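Local coordinates for putative aspartate aminotransferase (Thermus thermophilus, PDB 1IUG), which probably works as a pyridoxal 5'-phosphate-dependent class-V aminotransferase, with aspartate, alanine or serine as possible amino donors, at residues A[225-228]-A[229-233]; A[259-262]-A[263-267]; A[86-89]-A[90-93]; A[13-16]-A[17-20]. One frame throughout, in Å; residues are numbered along the deposited sequence.

Contact 1: residues A[225-228]-A[229-233]; sequences GESA and WTPAI
A chi1 of 57° in S227 tucks OG between its own backbone N and carbonyl carbon, which directs the hydroxyl at W229 O and past P231 CD. The W229 chi1 of -24° departs from the staggered values and brings the indole under A228 CB. S227 OG donates a short hydrogen bond of 2.5 Å to W229 O, arriving almost straight along the C=O axis at 171°. The same oxygen, S227 OG, lies 3.2 Å from P231 CD, with P231 CG and CB slightly farther off. This joins S227 to W229 and P231 round the bend between helices 215-222 and 233-246; just upstream, a Schellman motif with G225 at its C-prime position ends the first of these helices. A228 CB makes a CH-pi contact with W229, sitting over the face of the five-membered ring, 3.7 Å from its centroid. The indole is also held outside this turn, NE1 bonding to Y212 O and the ring stacking on Y212, and it packs on the pyridoxal-lysine side chain of the second subunit. With an alanine here instead of the indole, A228 CB would probably lose its aromatic floor and a gap would open beside that neighbouring cofactor. T230 OG1 hydrogen-bonds to the same pyridoxal-lysine of the second subunit.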
loop_
_atom_site.group_PDB
_atom_site.type_symbol
_atom_site.label_atom_id
_atom_site.label_comp_id
_atom_site.label_asym_id
_atom_site.label_seq_id
_atom_site.Cartn_x
_atom_site.Cartn_y
_atom_site.Cartn_z
ATOM N N GLY A 225 -16.759 -8.454 1.658
ATOM C CA GLY A 225 -15.678 -9.046 0.889
ATOM C C GLY A 225 -15.080 -8.120 -0.151
ATOM O O GLY A 225 -14.365 -8.567 -1.049
ATOM N N GLU A 226 -15.390 -6.830 -0.040
ATOM C CA GLU A 226 -14.867 -5.824 -0.959
ATOM C C GLU A 226 -13.890 -4.970 -0.165
ATOM O O GLU A 226 -13.536 -5.295 0.966
ATOM C CB GLU A 226 -15.984 -4.898 -1.457
ATOM C CG GLU A 226 -17.344 -5.539 -1.659
ATOM C CD GLU A 226 -17.545 -6.108 -3.047
ATOM O OE1 GLU A 226 -16.668 -5.917 -3.920
ATOM O OE2 GLU A 226 -18.599 -6.743 -3.264
ATOM N N SER A 227 -13.475 -3.866 -0.769
ATOM C CA SER A 227 -12.576 -2.908 -0.139
ATOM C C SER A 227 -12.916 -1.565 -0.775
ATOM O O SER A 227 -13.550 -1.520 -1.835
ATOM C CB SER A 227 -11.100 -3.282 -0.351
ATOM O OG SER A 227 -10.775 -3.385 -1.725
ATOM N N ALA A 228 -12.561 -0.478 -0.100
ATOM C CA ALA A 228 -12.857 0.856 -0.608
ATOM C C ALA A 228 -12.231 1.085 -1.981
ATOM O O ALA A 228 -12.901 1.554 -2.897
ATOM C CB ALA A 228 -12.383 1.911 0.376
ATOM N N TRP A 229 -10.959 0.720 -2.123
ATOM C CA TRP A 229 -10.230 0.894 -3.384
ATOM C C TRP A 229 -9.707 -0.470 -3.833
ATOM O O TRP A 229 -10.068 -1.492 -3.249
ATOM C CB TRP A 229 -9.055 1.864 -3.182
ATOM C CG TRP A 229 -9.245 2.810 -2.027
ATOM C CD1 TRP A 229 -8.574 2.795 -0.834
ATOM C CD2 TRP A 229 -10.206 3.871 -1.933
ATOM N NE1 TRP A 229 -9.062 3.775 -0.004
ATOM C CE2 TRP A 229 -10.063 4.450 -0.652
ATOM C CE3 TRP A 229 -11.174 4.387 -2.809
ATOM C CZ2 TRP A 229 -10.855 5.523 -0.222
ATOM C CZ3 TRP A 229 -11.961 5.455 -2.381
ATOM C CH2 TRP A 229 -11.794 6.009 -1.098
ATOM N N THR A 230 -8.870 -0.500 -4.866
ATOM C CA THR A 230 -8.324 -1.768 -5.329
ATOM C C THR A 230 -7.329 -2.269 -4.293
ATOM O O THR A 230 -6.412 -1.546 -3.895
ATOM C CB THR A 230 -7.616 -1.634 -6.683
ATOM O OG1 THR A 230 -8.497 -1.001 -7.616
ATOM C CG2 THR A 230 -7.236 -3.011 -7.224
ATOM N N PRO A 231 -7.543 -3.489 -3.782
ATOM C CA PRO A 231 -6.634 -4.047 -2.778
ATOM C C PRO A 231 -5.508 -4.835 -3.443
ATOM O O PRO A 231 -5.639 -5.262 -4.595
ATOM C CB PRO A 231 -7.550 -4.983 -2.004
ATOM C CG PRO A 231 -8.377 -5.589 -3.117
ATOM C CD PRO A 231 -8.696 -4.382 -4.010
ATOM N N ALA A 232 -4.402 -5.014 -2.727
ATOM C CA ALA A 232 -3.287 -5.801 -3.250
ATOM C C ALA A 232 -3.730 -7.262 -3.072
ATOM O O ALA A 232 -3.236 -7.984 -2.200
ATOM C CB ALA A 232 -2.015 -5.510 -2.458
ATOM N N ILE A 233 -4.691 -7.663 -3.903
ATOM C CA ILE A 233 -5.296 -8.992 -3.882
ATOM C C ILE A 233 -4.317 -10.164 -3.954
ATOM O O ILE A 233 -4.573 -11.224 -3.380
ATOM C CB ILE A 233 -6.385 -9.106 -4.995
ATOM C CG1 ILE A 233 -7.227 -10.371 -4.808
ATOM C CG2 ILE A 233 -5.749 -9.053 -6.377
ATOM C CD1 ILE A 233 -8.072 -10.361 -3.544
#

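Contact 2: residues A[259-262]-A[263-267]; sequences WQNA and LLYGV
N261 and Y265, one helical turn apart, run side by side in the same direction on the buried flank of helix 250-270. The amide of N261 stands at the edge of the phenol ring, near its plane, with ND2 3.6 Å from Y265 CE1 and the two flat groups 86° apart. CG of N261 lies anti to the backbone N (chi1 -159°), which carries the amide up alongside the ring. N261 ND2 hydrogen-bonds to V284 O and Y265 OH to A286 N, at and just before strand 285-288 of the same chain. Their backbones are joined as well, Y265 N donating to N261 O at 3.2 Å with an N-H...O angle of 160°. L264 belongs to this packed side, its CG 3.6 Å from Q260 O and its side chain against A285 and L325. The other flank is looser. W259 and L263 also point the same way, yet they meet obliquely and lightly, CH2 of W259 being 3.9 Å from CD2 of L263, and the indole has R331 as a cation-pi partner. A262 is solvent-exposed, its carbonyl O accepting G266 N at 2.9 Å. Helix 250-270 thus lies between strand 285-288 of the five-stranded sheet and helix 331-348, in the domain that also carries R322, predicted to bind substrate, whose side chain is about 7 Å from that of Y265.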
loop_
_atom_site.group_PDB
_atom_site.type_symbol
_atom_site.label_atom_id
_atom_site.label_comp_id
_atom_site.label_asym_id
_atom_site.label_seq_id
_atom_site.Cartn_x
_atom_site.Cartn_y
_atom_site.Cartn_z
ATOM N N TRP A 259 11.703 -20.924 20.626
ATOM C CA TRP A 259 12.898 -21.755 20.740
ATOM C C TRP A 259 14.025 -21.235 19.842
ATOM O O TRP A 259 15.182 -21.182 20.258
ATOM C CB TRP A 259 12.563 -23.211 20.396
ATOM C CG TRP A 259 13.760 -24.111 20.394
ATOM C CD1 TRP A 259 14.296 -24.763 21.465
ATOM C CD2 TRP A 259 14.598 -24.428 19.270
ATOM N NE1 TRP A 259 15.418 -25.460 21.083
ATOM C CE2 TRP A 259 15.627 -25.271 19.742
ATOM C CE3 TRP A 259 14.579 -24.073 17.914
ATOM C CZ2 TRP A 259 16.633 -25.768 18.905
ATOM C CZ3 TRP A 259 15.579 -24.565 17.082
ATOM C CH2 TRP A 259 16.592 -25.404 17.581
ATOM N N GLN A 260 13.675 -20.839 18.620
ATOM C CA GLN A 260 14.641 -20.317 17.652
ATOM C C GLN A 260 15.322 -19.032 18.116
ATOM O O GLN A 260 16.523 -18.855 17.912
ATOM C CB GLN A 260 13.968 -20.073 16.292
ATOM C CG GLN A 260 13.638 -21.346 15.518
ATOM C CD GLN A 260 12.865 -21.078 14.233
ATOM O OE1 GLN A 260 11.989 -20.218 14.194
ATOM N NE2 GLN A 260 13.178 -21.831 13.181
ATOM N N ASN A 261 14.551 -18.137 18.729
ATOM C CA ASN A 261 15.088 -16.873 19.209
ATOM C C ASN A 261 15.963 -17.088 20.439
ATOM O O ASN A 261 17.011 -16.452 20.580
ATOM C CB ASN A 261 13.957 -15.894 19.532
ATOM C CG ASN A 261 14.424 -14.455 19.532
ATOM O OD1 ASN A 261 14.972 -13.972 18.540
ATOM N ND2 ASN A 261 14.212 -13.759 20.642
ATOM N N ALA A 262 15.530 -17.994 21.317
ATOM C CA ALA A 262 16.275 -18.316 22.530
ATOM C C ALA A 262 17.605 -18.958 22.138
ATOM O O ALA A 262 18.604 -18.833 22.848
ATOM C CB ALA A 262 15.470 -19.261 23.405
ATOM N N LEU A 263 17.599 -19.638 20.995
ATOM C CA LEU A 263 18.792 -20.290 20.465
ATOM C C LEU A 263 19.838 -19.226 20.124
ATOM O O LEU A 263 21.027 -19.412 20.386
ATOM C CB LEU A 263 18.434 -21.098 19.214
ATOM C CG LEU A 263 19.554 -21.885 18.532
ATOM C CD1 LEU A 263 20.044 -22.999 19.453
ATOM C CD2 LEU A 263 19.050 -22.459 17.220
ATOM N N LEU A 264 19.384 -18.107 19.559
ATOM C CA LEU A 264 20.274 -17.006 19.189
ATOM C C LEU A 264 20.860 -16.311 20.417
ATOM O O LEU A 264 22.044 -15.972 20.436
ATOM C CB LEU A 264 19.542 -15.990 18.312
ATOM C CG LEU A 264 19.037 -16.494 16.958
ATOM C CD1 LEU A 264 18.293 -15.377 16.244
ATOM C CD2 LEU A 264 20.195 -17.000 16.120
ATOM N N TYR A 265 20.027 -16.085 21.431
ATOM C CA TYR A 265 20.488 -15.454 22.664
ATOM C C TYR A 265 21.457 -16.368 23.400
ATOM O O TYR A 265 22.404 -15.897 24.026
ATOM C CB TYR A 265 19.313 -15.093 23.576
ATOM C CG TYR A 265 18.717 -13.729 23.291
ATOM C CD1 TYR A 265 17.387 -13.596 22.895
ATOM C CD2 TYR A 265 19.483 -12.567 23.434
ATOM C CE1 TYR A 265 16.832 -12.350 22.651
ATOM C CE2 TYR A 265 18.937 -11.309 23.190
ATOM C CZ TYR A 265 17.610 -11.209 22.799
ATOM O OH TYR A 265 17.059 -9.973 22.547
ATOM N N GLY A 266 21.229 -17.678 23.297
ATOM C CA GLY A 266 22.104 -18.639 23.949
ATOM C C GLY A 266 23.518 -18.558 23.396
ATOM O O GLY A 266 24.485 -18.510 24.151
ATOM N N VAL A 267 23.628 -18.510 22.071
ATOM C CA VAL A 267 24.921 -18.428 21.393
ATOM C C VAL A 267 25.648 -17.121 21.704
ATOM O O VAL A 267 26.854 -17.122 21.961
ATOM C CB VAL A 267 24.753 -18.566 19.864
ATOM C CG1 VAL A 267 26.082 -18.346 19.156
ATOM C CG2 VAL A 267 24.192 -19.938 19.524
#

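Contact 3: residues A[86-89]-A[90-93]; sequences FSER and FYEI. With PO4 (phosphate ion), chain C.
The side chains of E88 and E92, one turn apart on helix 85-96, cross at a slant, a pair of like charges whose E88 OE1 and E92 OE2 lie 3.5 Å apart. Their carboxylate planes are turned 59° from one another. E88 reaches this position through a chain bent at chi2 (103°), which also brings OE1 obliquely over to Y91, 4.1 Å from CD2. R103 lies beside both, making a cation-pi contact with Y91 and a long, weak ion pair with E88. Were this glutamate replaced by alanine, R103 is likely to lose that distant carboxylate and E92 OE2 the CG methylene it lies against. E92 itself turns its other oxygen, OE1, to the hydroxyl of Y211 of the second subunit.

Backbone bonds bind the turn: Y91 N donates to S87 O at 3.2 Å and I93 N to R89 O at 3.3 Å.

A further polar bond leads out to the phosphate ion, probably from the crystallisation liquor. R89 NH2 donates to its O3 over 2.7 Å, the oxygen standing at the guanidinium edge, near its plane. R89 NH2 also hydrogen-bonds to T61 OG1. F86 CD2 sits 4.1 Å above one guanidinium face, offset toward the rim, while CE2 meets phosphate O3 edge-on at 3.9 Å. Within the strand 77-82, helix 85-96, strand 100-105 crossover, the crowding of E88 and E92 may raise the proton affinity of one carboxylate, an effect that R103 and, at E92, R217 of the second subunit would partly offset; R89 presents a cationic edge suited to an anion, and the neighbouring F86 side chain lies about 6 Å from that of R322, predicted to bind substrate.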
loop_
_atom_site.group_PDB
_atom_site.type_symbol
_atom_site.label_atom_id
_atom_site.label_comp_id
_atom_site.label_asym_id
_atom_site.label_seq_id
_atom_site.Cartn_x
_atom_site.Cartn_y
_atom_site.Cartn_z
ATOM N N PHE A 86 9.796 2.275 17.358
ATOM C CA PHE A 86 8.381 2.204 17.017
ATOM C C PHE A 86 7.396 2.860 17.975
ATOM O O PHE A 86 6.354 3.346 17.540
ATOM C CB PHE A 86 8.000 0.768 16.645
ATOM C CG PHE A 86 8.831 0.214 15.517
ATOM C CD1 PHE A 86 9.844 -0.707 15.766
ATOM C CD2 PHE A 86 8.651 0.676 14.214
ATOM C CE1 PHE A 86 10.672 -1.158 14.738
ATOM C CE2 PHE A 86 9.473 0.231 13.179
ATOM C CZ PHE A 86 10.486 -0.686 13.443
ATOM N N SER A 87 7.700 2.872 19.271
ATOM C CA SER A 87 6.817 3.559 20.215
ATOM C C SER A 87 7.036 5.057 19.954
ATOM O O SER A 87 6.116 5.868 20.076
ATOM C CB SER A 87 7.124 3.178 21.672
ATOM O OG SER A 87 8.511 3.114 21.940
ATOM N N GLU A 88 8.303 5.322 19.692
ATOM C CA GLU A 88 8.650 6.647 19.357
ATOM C C GLU A 88 7.666 6.922 18.280
ATOM O O GLU A 88 6.880 7.851 18.314
ATOM C CB GLU A 88 10.058 6.818 18.778
ATOM C CG GLU A 88 10.207 7.997 17.813
ATOM C CD GLU A 88 10.899 9.198 18.450
ATOM O OE1 GLU A 88 10.196 10.198 18.707
ATOM O OE2 GLU A 88 12.120 9.122 18.672
ATOM N N ARG A 89 7.715 6.075 17.283
ATOM C CA ARG A 89 6.872 6.162 16.100
ATOM C C ARG A 89 5.400 6.495 16.354
ATOM O O ARG A 89 4.796 7.328 15.667
ATOM C CB ARG A 89 6.997 4.850 15.331
ATOM C CG ARG A 89 7.203 5.016 13.824
ATOM C CD ARG A 89 5.958 4.667 13.029
ATOM N NE ARG A 89 6.345 3.969 11.802
ATOM C CZ ARG A 89 7.583 3.762 11.363
ATOM N NH1 ARG A 89 8.619 4.194 12.072
ATOM N NH2 ARG A 89 7.783 3.125 10.219
ATOM N N PHE A 90 4.800 5.843 17.312
ATOM C CA PHE A 90 3.433 6.082 17.666
ATOM C C PHE A 90 3.158 7.524 18.166
ATOM O O PHE A 90 2.094 8.114 17.905
ATOM C CB PHE A 90 3.053 5.048 18.710
ATOM C CG PHE A 90 1.900 4.176 18.364
ATOM C CD1 PHE A 90 1.718 2.976 19.042
ATOM C CD2 PHE A 90 0.972 4.577 17.407
ATOM C CE1 PHE A 90 0.639 2.178 18.775
ATOM C CE2 PHE A 90 -0.135 3.772 17.142
ATOM C CZ PHE A 90 -0.301 2.569 17.827
ATOM N N TYR A 91 4.132 8.048 18.918
ATOM C CA TYR A 91 4.106 9.384 19.475
ATOM C C TYR A 91 3.966 10.443 18.373
ATOM O O TYR A 91 3.109 11.325 18.456
ATOM C CB TYR A 91 5.382 9.619 20.298
ATOM C CG TYR A 91 5.624 11.066 20.698
ATOM C CD1 TYR A 91 4.811 11.696 21.639
ATOM C CD2 TYR A 91 6.664 11.809 20.125
ATOM C CE1 TYR A 91 5.020 13.028 22.000
ATOM C CE2 TYR A 91 6.883 13.145 20.484
ATOM C CZ TYR A 91 6.054 13.745 21.422
ATOM O OH TYR A 91 6.243 15.063 21.782
ATOM N N GLU A 92 4.803 10.334 17.341
ATOM C CA GLU A 92 4.778 11.265 16.212
ATOM C C GLU A 92 3.441 11.204 15.478
ATOM O O GLU A 92 2.899 12.232 15.081
ATOM C CB GLU A 92 5.922 10.971 15.241
ATOM C CG GLU A 92 7.323 11.177 15.817
ATOM C CD GLU A 92 8.429 10.794 14.838
ATOM O OE1 GLU A 92 8.159 10.702 13.619
ATOM O OE2 GLU A 92 9.575 10.579 15.287
ATOM N N ILE A 93 2.909 9.998 15.305
ATOM C CA ILE A 93 1.616 9.814 14.643
ATOM C C ILE A 93 0.512 10.514 15.442
ATOM O O ILE A 93 -0.379 11.145 14.866
ATOM C CB ILE A 93 1.278 8.306 14.482
ATOM C CG1 ILE A 93 2.165 7.684 13.401
ATOM C CG2 ILE A 93 -0.207 8.110 14.153
ATOM C CD1 ILE A 93 1.983 6.193 13.232
HETATM P P PO4 C . 11.113 1.067 8.965
HETATM O O1 PO4 C . 11.373 1.764 7.620
HETATM O O2 PO4 C . 12.151 1.486 10.013
HETATM O O3 PO4 C . 9.705 1.356 9.471
HETATM O O4 PO4 C . 11.269 -0.477 8.710
#

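Contact 4: residues A[13-16]-A[17-20]; sequences HPKA and LEAL
E18 lies alongside K15, pointing the same way, in the opening turns of helix 14-21, which has H13 at its N-cap position and P14 as its first helical residue. The E18 side chain can be followed outward. CB rests 3.6 Å from K15 O. CG, placed beside the backbone N by a chi1 of -66°, comes 3.4 Å from P14 O. The chain then runs extended, carrying CD back along the helix toward the K15 aliphatic chain. At the tip, OE2 touches K15 CD at 3.6 Å, a contact with a methylene and not with the charge, for K15 NZ lies 5.0 Å from E18 OE2 and forms its salt bridge with E245 of helix 233-246. A19 and L20 also pack on helix 233-246, against A238 and L235, while L17 meets L20 of the second subunit. Besides a weak bond from E18 N to P14 O, A19 N to K15 O at 3.2 Å and L20 N to A16 O at 3.1 Å hold the backbone. L20 CG also approaches the acceptor of its own amide, 3.3 Å from A16 O.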
loop_
_atom_site.group_PDB
_atom_site.type_symbol
_atom_site.label_atom_id
_atom_site.label_comp_id
_atom_site.label_asym_id
_atom_site.label_seq_id
_atom_site.Cartn_x
_atom_site.Cartn_y
_atom_site.Cartn_z
ATOM N N HIS A 13 7.548 -17.652 3.190
ATOM C CA HIS A 13 6.987 -18.983 3.353
ATOM C C HIS A 13 6.721 -19.519 1.941
ATOM O O HIS A 13 6.296 -18.769 1.060
ATOM C CB HIS A 13 5.677 -18.897 4.144
ATOM C CG HIS A 13 5.108 -20.228 4.520
ATOM N ND1 HIS A 13 5.156 -20.720 5.807
ATOM C CD2 HIS A 13 4.480 -21.173 3.780
ATOM C CE1 HIS A 13 4.584 -21.910 5.842
ATOM N NE2 HIS A 13 4.166 -22.208 4.626
ATOM N N PRO A 14 7.014 -20.810 1.700
ATOM C CA PRO A 14 6.810 -21.455 0.398
ATOM C C PRO A 14 5.409 -21.245 -0.200
ATOM O O PRO A 14 5.271 -21.054 -1.410
ATOM C CB PRO A 14 7.089 -22.924 0.709
ATOM C CG PRO A 14 8.188 -22.820 1.720
ATOM C CD PRO A 14 7.671 -21.737 2.641
ATOM N N LYS A 15 4.382 -21.256 0.648
ATOM C CA LYS A 15 3.004 -21.046 0.199
ATOM C C LYS A 15 2.794 -19.639 -0.373
ATOM O O LYS A 15 1.935 -19.431 -1.231
ATOM C CB LYS A 15 2.017 -21.282 1.349
ATOM C CG LYS A 15 1.638 -22.742 1.602
ATOM C CD LYS A 15 0.976 -23.361 0.376
ATOM C CE LYS A 15 0.567 -24.820 0.584
ATOM N NZ LYS A 15 0.883 -25.364 1.936
ATOM N N ALA A 16 3.581 -18.679 0.109
ATOM C CA ALA A 16 3.483 -17.295 -0.351
ATOM C C ALA A 16 3.979 -17.154 -1.790
ATOM O O ALA A 16 3.358 -16.465 -2.602
ATOM C CB ALA A 16 4.264 -16.360 0.589
ATOM N N LEU A 17 5.086 -17.824 -2.104
ATOM C CA LEU A 17 5.663 -17.787 -3.447
ATOM C C LEU A 17 4.735 -18.445 -4.467
ATOM O O LEU A 17 4.676 -18.021 -5.619
ATOM C CB LEU A 17 7.042 -18.451 -3.462
ATOM C CG LEU A 17 8.151 -17.682 -2.734
ATOM C CD1 LEU A 17 9.388 -18.551 -2.588
ATOM C CD2 LEU A 17 8.475 -16.400 -3.493
ATOM N N GLU A 18 4.007 -19.475 -4.039
ATOM C CA GLU A 18 3.063 -20.157 -4.923
ATOM C C GLU A 18 1.924 -19.208 -5.269
ATOM O O GLU A 18 1.523 -19.093 -6.431
ATOM C CB GLU A 18 2.469 -21.390 -4.242
ATOM C CG GLU A 18 3.452 -22.504 -3.954
ATOM C CD GLU A 18 2.768 -23.728 -3.380
ATOM O OE1 GLU A 18 1.782 -24.198 -3.994
ATOM O OE2 GLU A 18 3.209 -24.214 -2.317
ATOM N N ALA A 19 1.408 -18.539 -4.242
ATOM C CA ALA A 19 0.306 -17.597 -4.389
ATOM C C ALA A 19 0.652 -16.449 -5.331
ATOM O O ALA A 19 -0.174 -16.040 -6.142
ATOM C CB ALA A 19 -0.105 -17.056 -3.019
ATOM N N LEU A 20 1.883 -15.953 -5.236
ATOM C CA LEU A 20 2.337 -14.852 -6.075
ATOM C C LEU A 20 2.523 -15.244 -7.542
ATOM O O LEU A 20 2.565 -14.376 -8.417
ATOM C CB LEU A 20 3.634 -14.256 -5.521
ATOM C CG LEU A 20 3.562 -13.557 -4.159
ATOM C CD1 LEU A 20 4.934 -13.000 -3.798
ATOM C CD2 LEU A 20 2.529 -12.442 -4.188
#

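Overall arrangement
Along the chain the order is contact 4, contact 3, contact 1, contact 2, all in series. Contacts 1 and 4 are neighbours, centres about 20 Å and nearest atoms about 7 Å apart: contact 1 leads into helix 233-246, against which helix 14-21 of contact 4 packs. Contact 3, in the crossover of the seven-stranded sheet, lies about 27 Å from contact 1, centre to centre, within one chain. Across the dimer they meet, R89 packing on W229 of the second subunit. Contact 2 lies against the five-stranded sheet, its centre about 39 Å from that of contact 1 but its nearest atoms about 11 Å from contact 4. The pattern is consistent with a dimeric aminotransferase whose cofactor sites are completed by both subunits.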